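PDB 6I5S: bottromycin amidohydrolase from Streptomyces purpureus, which probably hydrolyses an amide bond next to a thiazoline ring in a bottromycin precursor peptide, acting as the zinc-dependent gatekeeper of the antibiotic's biosynthesis. Local coordinates for residues A397-P409 / A417-L429. Residues are numbered along the deposited sequence; the frame is centred on the assembly and turned at random.
Sequences AGRADLVFYRRHP and ARPDGVLVDGVFL
Three antiparallel strands, 402-405, 421-424 and 427-430, close one side of the mixed sheet, a part that, as in other amidohydrolases, probably belongs to the small beta domain beside the metal-binding barrel; strand 402-405 sits between strand 84-95 and strand 421-424. Leu-402 and Leu-423 form a hydrogen-bonded pair, Leu-423 N reaching Leu-402 O at 2.9 Å. At the far end the register slips: a classic beta bulge sets Asp-420 and Gly-421 together opposite Phe-404, and both their N-H groups make weak bonds to Phe-404 O. Asp-420 closes that end with its carboxylate, OD2 taking Arg-406 N at 2.8 Å, almost straight, on its anti side. At the other end a type I' turn, closed by the backbone pair Val-424/Val-427, is tied to the lead-in of strand 402-405 by two bonds: Gly-426 N to Ala-400 O, and Asp-425 N to Asp-401 OD1 at 2.8 Å. Asp-401 is itself steadied, its OD2 lying 2.6 Å from Arg-399 NE in a salt bridge, while Asp-425 turns its carboxylate to Arg-133. The face of Val-403 brings its CG1 within 3.6 Å of Pro-419 CG. On the reverse face, side-chain-free Gly-421 leaves room for Phe-428, whose edge meets the Phe-404 face in a T-shaped pair, planes 77° apart. Phe-40 meets both rings, and Trp-84 stands edge-to-face with Phe-404. Phe-428 CE1 lies 3.9 Å from Phe-404 CD2.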
loop_
_atom_site.group_PDB
_atom_site.type_symbol
_atom_site.label_atom_id
_atom_site.label_comp_id
_atom_site.label_asym_id
_atom_site.label_seq_id
_atom_site.Cartn_x
_atom_site.Cartn_y
_atom_site.Cartn_z
ATOM N N ALA A 397 -8.633 6.173 -16.613
ATOM C CA ALA A 397 -9.360 5.523 -17.706
ATOM C C ALA A 397 -9.347 4.014 -17.504
ATOM O O ALA A 397 -8.878 3.517 -16.475
ATOM C CB ALA A 397 -8.766 5.865 -19.075
ATOM N N GLY A 398 -9.862 3.274 -18.478
ATOM C CA GLY A 398 -9.998 1.845 -18.286
ATOM C C GLY A 398 -10.935 1.565 -17.134
ATOM O O GLY A 398 -12.039 2.117 -17.052
ATOM N N ARG A 399 -10.491 0.733 -16.200
ATOM C CA ARG A 399 -11.355 0.316 -15.113
ATOM C C ARG A 399 -11.755 1.529 -14.284
ATOM O O ARG A 399 -10.958 2.409 -13.971
ATOM C CB ARG A 399 -10.672 -0.737 -14.230
ATOM C CG ARG A 399 -11.577 -1.299 -13.112
ATOM C CD ARG A 399 -11.048 -2.554 -12.418
ATOM N NE ARG A 399 -9.705 -2.378 -11.856
ATOM C CZ ARG A 399 -8.632 -3.075 -12.213
ATOM N NH1 ARG A 399 -8.723 -4.023 -13.124
ATOM N NH2 ARG A 399 -7.462 -2.824 -11.646
ATOM N N ALA A 400 -13.019 1.576 -13.917
ATOM C CA ALA A 400 -13.565 2.716 -13.194
ATOM C C ALA A 400 -13.288 2.515 -11.712
ATOM O O ALA A 400 -14.138 2.085 -10.925
ATOM C CB ALA A 400 -15.046 2.861 -13.494
ATOM N N ASP A 401 -12.045 2.798 -11.352
ATOM C CA ASP A 401 -11.557 2.843 -9.989
ATOM C C ASP A 401 -11.231 4.315 -9.689
ATOM O O ASP A 401 -10.198 4.831 -10.129
ATOM C CB ASP A 401 -10.289 2.006 -9.832
ATOM C CG ASP A 401 -10.478 0.514 -10.058
ATOM O OD1 ASP A 401 -11.563 -0.069 -9.800
ATOM O OD2 ASP A 401 -9.475 -0.114 -10.507
ATOM N N LEU A 402 -12.063 4.976 -8.901
ATOM C CA LEU A 402 -11.969 6.420 -8.711
ATOM C C LEU A 402 -12.390 6.777 -7.301
ATOM O O LEU A 402 -13.191 6.065 -6.703
ATOM C CB LEU A 402 -12.879 7.141 -9.698
ATOM C CG LEU A 402 -12.606 6.959 -11.191
ATOM C CD1 LEU A 402 -13.743 7.579 -12.026
ATOM C CD2 LEU A 402 -11.245 7.616 -11.504
ATOM N N VAL A 403 -11.897 7.909 -6.791
ATOM C CA VAL A 403 -12.267 8.388 -5.464
ATOM C C VAL A 403 -12.944 9.746 -5.598
ATOM O O VAL A 403 -12.467 10.616 -6.327
ATOM C CB VAL A 403 -11.048 8.496 -4.544
ATOM C CG1 VAL A 403 -11.478 8.689 -3.115
ATOM C CG2 VAL A 403 -10.171 7.227 -4.673
ATOM N N PHE A 404 -14.057 9.917 -4.906
ATOM C CA PHE A 404 -14.940 11.071 -5.054
ATOM C C PHE A 404 -14.968 11.902 -3.771
ATOM O O PHE A 404 -15.062 11.344 -2.677
ATOM C CB PHE A 404 -16.360 10.614 -5.329
ATOM C CG PHE A 404 -16.588 10.100 -6.706
ATOM C CD1 PHE A 404 -17.402 10.799 -7.573
ATOM C CD2 PHE A 404 -16.022 8.911 -7.145
ATOM C CE1 PHE A 404 -17.664 10.325 -8.853
ATOM C CE2 PHE A 404 -16.282 8.445 -8.406
ATOM C CZ PHE A 404 -17.092 9.156 -9.272
ATOM N N TYR A 405 -14.959 13.236 -3.920
ATOM C CA TYR A 405 -14.995 14.200 -2.828
ATOM C C TYR A 405 -15.943 15.336 -3.180
ATOM O O TYR A 405 -15.942 15.826 -4.320
ATOM C CB TYR A 405 -13.609 14.781 -2.581
ATOM C CG TYR A 405 -12.574 13.732 -2.220
ATOM C CD1 TYR A 405 -12.352 13.363 -0.899
ATOM C CD2 TYR A 405 -11.814 13.134 -3.207
ATOM C CE1 TYR A 405 -11.355 12.401 -0.562
ATOM C CE2 TYR A 405 -10.856 12.119 -2.896
ATOM C CZ TYR A 405 -10.653 11.787 -1.571
ATOM O OH TYR A 405 -9.715 10.845 -1.224
ATOM N N ARG A 406 -16.757 15.747 -2.203
ATOM C CA ARG A 406 -17.624 16.890 -2.418
ATOM C C ARG A 406 -16.839 18.191 -2.373
ATOM O O ARG A 406 -17.209 19.162 -3.037
ATOM C CB ARG A 406 -18.721 16.916 -1.372
ATOM C CG ARG A 406 -19.784 15.876 -1.515
ATOM C CD ARG A 406 -20.563 16.046 -2.796
ATOM N NE ARG A 406 -21.732 15.167 -2.825
ATOM C CZ ARG A 406 -22.553 15.049 -3.867
ATOM N NH1 ARG A 406 -22.326 15.727 -4.996
ATOM N NH2 ARG A 406 -23.620 14.256 -3.773
ATOM N N ARG A 407 -15.767 18.237 -1.595
ATOM C CA ARG A 407 -14.883 19.392 -1.533
ATOM C C ARG A 407 -13.499 18.969 -2.011
ATOM O O ARG A 407 -13.143 17.798 -1.930
ATOM C CB ARG A 407 -14.792 19.952 -0.114
ATOM C CG ARG A 407 -16.115 20.501 0.436
ATOM C CD ARG A 407 -15.965 21.072 1.847
ATOM N NE ARG A 407 -17.211 21.679 2.328
ATOM C CZ ARG A 407 -17.376 22.236 3.527
ATOM N NH1 ARG A 407 -16.378 22.275 4.401
ATOM N NH2 ARG A 407 -18.553 22.757 3.856
ATOM N N HIS A 408 -12.717 19.915 -2.511
ATOM C CA HIS A 408 -11.415 19.563 -3.042
ATOM C C HIS A 408 -10.588 18.918 -1.926
ATOM O O HIS A 408 -10.563 19.442 -0.801
ATOM C CB HIS A 408 -10.717 20.801 -3.607
ATOM C CG HIS A 408 -9.515 20.470 -4.433
ATOM N ND1 HIS A 408 -8.370 19.944 -3.881
ATOM C CD2 HIS A 408 -9.302 20.519 -5.768
ATOM C CE1 HIS A 408 -7.491 19.707 -4.838
ATOM N NE2 HIS A 408 -8.031 20.045 -5.995
ATOM N N PRO A 409 -9.938 17.770 -2.171
ATOM C CA PRO A 409 -9.272 17.065 -1.066
ATOM C C PRO A 409 -8.003 17.743 -0.572
ATOM O O PRO A 409 -7.545 17.407 0.523
ATOM C CB PRO A 409 -8.979 15.679 -1.660
ATOM C CG PRO A 409 -8.862 15.914 -3.131
ATOM C CD PRO A 409 -9.870 17.001 -3.432
ATOM N N ALA A 417 -8.389 11.326 3.153
ATOM C CA ALA A 417 -8.711 10.170 3.983
ATOM C C ALA A 417 -10.183 9.887 4.169
ATOM O O ALA A 417 -10.515 8.793 4.645
ATOM C CB ALA A 417 -8.080 10.318 5.366
ATOM N N ARG A 418 -11.079 10.808 3.844
ATOM C CA ARG A 418 -12.498 10.584 4.053
ATOM C C ARG A 418 -13.253 10.864 2.760
ATOM O O ARG A 418 -13.881 11.923 2.593
ATOM C CB ARG A 418 -13.026 11.473 5.193
ATOM C CG ARG A 418 -14.346 11.007 5.705
ATOM C CD ARG A 418 -14.958 12.019 6.660
ATOM N NE ARG A 418 -16.086 11.413 7.293
ATOM C CZ ARG A 418 -17.247 11.211 6.683
ATOM N NH1 ARG A 418 -17.408 11.599 5.412
ATOM N NH2 ARG A 418 -18.240 10.624 7.351
ATOM N N PRO A 419 -13.206 9.937 1.812
ATOM C CA PRO A 419 -13.975 10.122 0.592
ATOM C C PRO A 419 -15.452 10.239 0.910
ATOM O O PRO A 419 -15.954 9.692 1.891
ATOM C CB PRO A 419 -13.682 8.860 -0.202
ATOM C CG PRO A 419 -12.401 8.284 0.330
ATOM C CD PRO A 419 -12.354 8.749 1.781
ATOM N N ASP A 420 -16.147 10.976 0.070
ATOM C CA ASP A 420 -17.593 10.911 0.000
ATOM C C ASP A 420 -18.111 9.832 -0.948
ATOM O O ASP A 420 -19.334 9.654 -1.050
ATOM C CB ASP A 420 -18.110 12.286 -0.407
ATOM C CG ASP A 420 -17.727 13.346 0.605
ATOM O OD1 ASP A 420 -18.030 13.122 1.777
ATOM O OD2 ASP A 420 -17.071 14.344 0.237
ATOM N N GLY A 421 -17.231 9.166 -1.670
ATOM C CA GLY A 421 -17.583 8.007 -2.466
ATOM C C GLY A 421 -16.350 7.326 -2.974
ATOM O O GLY A 421 -15.314 7.975 -3.218
ATOM N N VAL A 422 -16.450 6.018 -3.177
ATOM C CA VAL A 422 -15.353 5.260 -3.791
ATOM C C VAL A 422 -15.986 4.382 -4.858
ATOM O O VAL A 422 -16.885 3.600 -4.556
ATOM C CB VAL A 422 -14.569 4.401 -2.784
ATOM C CG1 VAL A 422 -13.495 3.554 -3.500
ATOM C CG2 VAL A 422 -13.911 5.245 -1.738
ATOM N N LEU A 423 -15.555 4.563 -6.095
ATOM C CA LEU A 423 -15.964 3.723 -7.223
ATOM C C LEU A 423 -14.951 2.611 -7.419
ATOM O O LEU A 423 -13.767 2.885 -7.663
ATOM C CB LEU A 423 -16.037 4.568 -8.482
ATOM C CG LEU A 423 -16.691 4.000 -9.728
ATOM C CD1 LEU A 423 -18.162 3.696 -9.504
ATOM C CD2 LEU A 423 -16.545 5.017 -10.831
ATOM N N VAL A 424 -15.410 1.355 -7.342
ATOM C CA VAL A 424 -14.526 0.195 -7.374
ATOM C C VAL A 424 -15.017 -0.687 -8.494
ATOM O O VAL A 424 -16.083 -1.310 -8.350
ATOM C CB VAL A 424 -14.528 -0.597 -6.063
ATOM C CG1 VAL A 424 -13.464 -1.693 -6.119
ATOM C CG2 VAL A 424 -14.401 0.259 -4.882
ATOM N N ASP A 425 -14.259 -0.758 -9.587
ATOM C CA ASP A 425 -14.672 -1.561 -10.774
ATOM C C ASP A 425 -16.134 -1.252 -11.094
ATOM O O ASP A 425 -16.936 -2.152 -11.391
ATOM C CB ASP A 425 -14.454 -3.066 -10.532
ATOM C CG ASP A 425 -14.557 -3.901 -11.790
ATOM O OD1 ASP A 425 -14.463 -3.348 -12.916
ATOM O OD2 ASP A 425 -14.713 -5.154 -11.665
ATOM N N GLY A 426 -16.494 0.031 -11.020
ATOM C CA GLY A 426 -17.864 0.478 -11.361
ATOM C C GLY A 426 -18.911 0.468 -10.267
ATOM O O GLY A 426 -20.000 1.048 -10.465
ATOM N N VAL A 427 -18.670 -0.186 -9.137
ATOM C CA VAL A 427 -19.636 -0.142 -8.038
ATOM C C VAL A 427 -19.381 1.131 -7.243
ATOM O O VAL A 427 -18.260 1.363 -6.778
ATOM C CB VAL A 427 -19.510 -1.373 -7.130
ATOM C CG1 VAL A 427 -20.348 -1.214 -5.887
ATOM C CG2 VAL A 427 -19.849 -2.648 -7.886
ATOM N N PHE A 428 -20.414 1.918 -7.040
ATOM C CA PHE A 428 -20.267 3.183 -6.315
ATOM C C PHE A 428 -20.643 2.979 -4.858
ATOM O O PHE A 428 -21.815 2.787 -4.534
ATOM C CB PHE A 428 -21.133 4.287 -6.910
ATOM C CG PHE A 428 -20.886 5.661 -6.279
ATOM C CD1 PHE A 428 -19.669 6.303 -6.460
ATOM C CD2 PHE A 428 -21.876 6.321 -5.532
ATOM C CE1 PHE A 428 -19.420 7.546 -5.898
ATOM C CE2 PHE A 428 -21.627 7.572 -4.971
ATOM C CZ PHE A 428 -20.416 8.199 -5.165
ATOM N N LEU A 429 -19.659 3.085 -3.987
ATOM C CA LEU A 429 -19.859 3.082 -2.539
ATOM C C LEU A 429 -20.006 4.530 -2.100
ATOM O O LEU A 429 -19.013 5.272 -2.110
ATOM C CB LEU A 429 -18.686 2.441 -1.817
ATOM C CG LEU A 429 -18.239 1.031 -2.331
ATOM C CD1 LEU A 429 -16.976 0.566 -1.686
ATOM C CD2 LEU A 429 -19.402 0.044 -2.106
#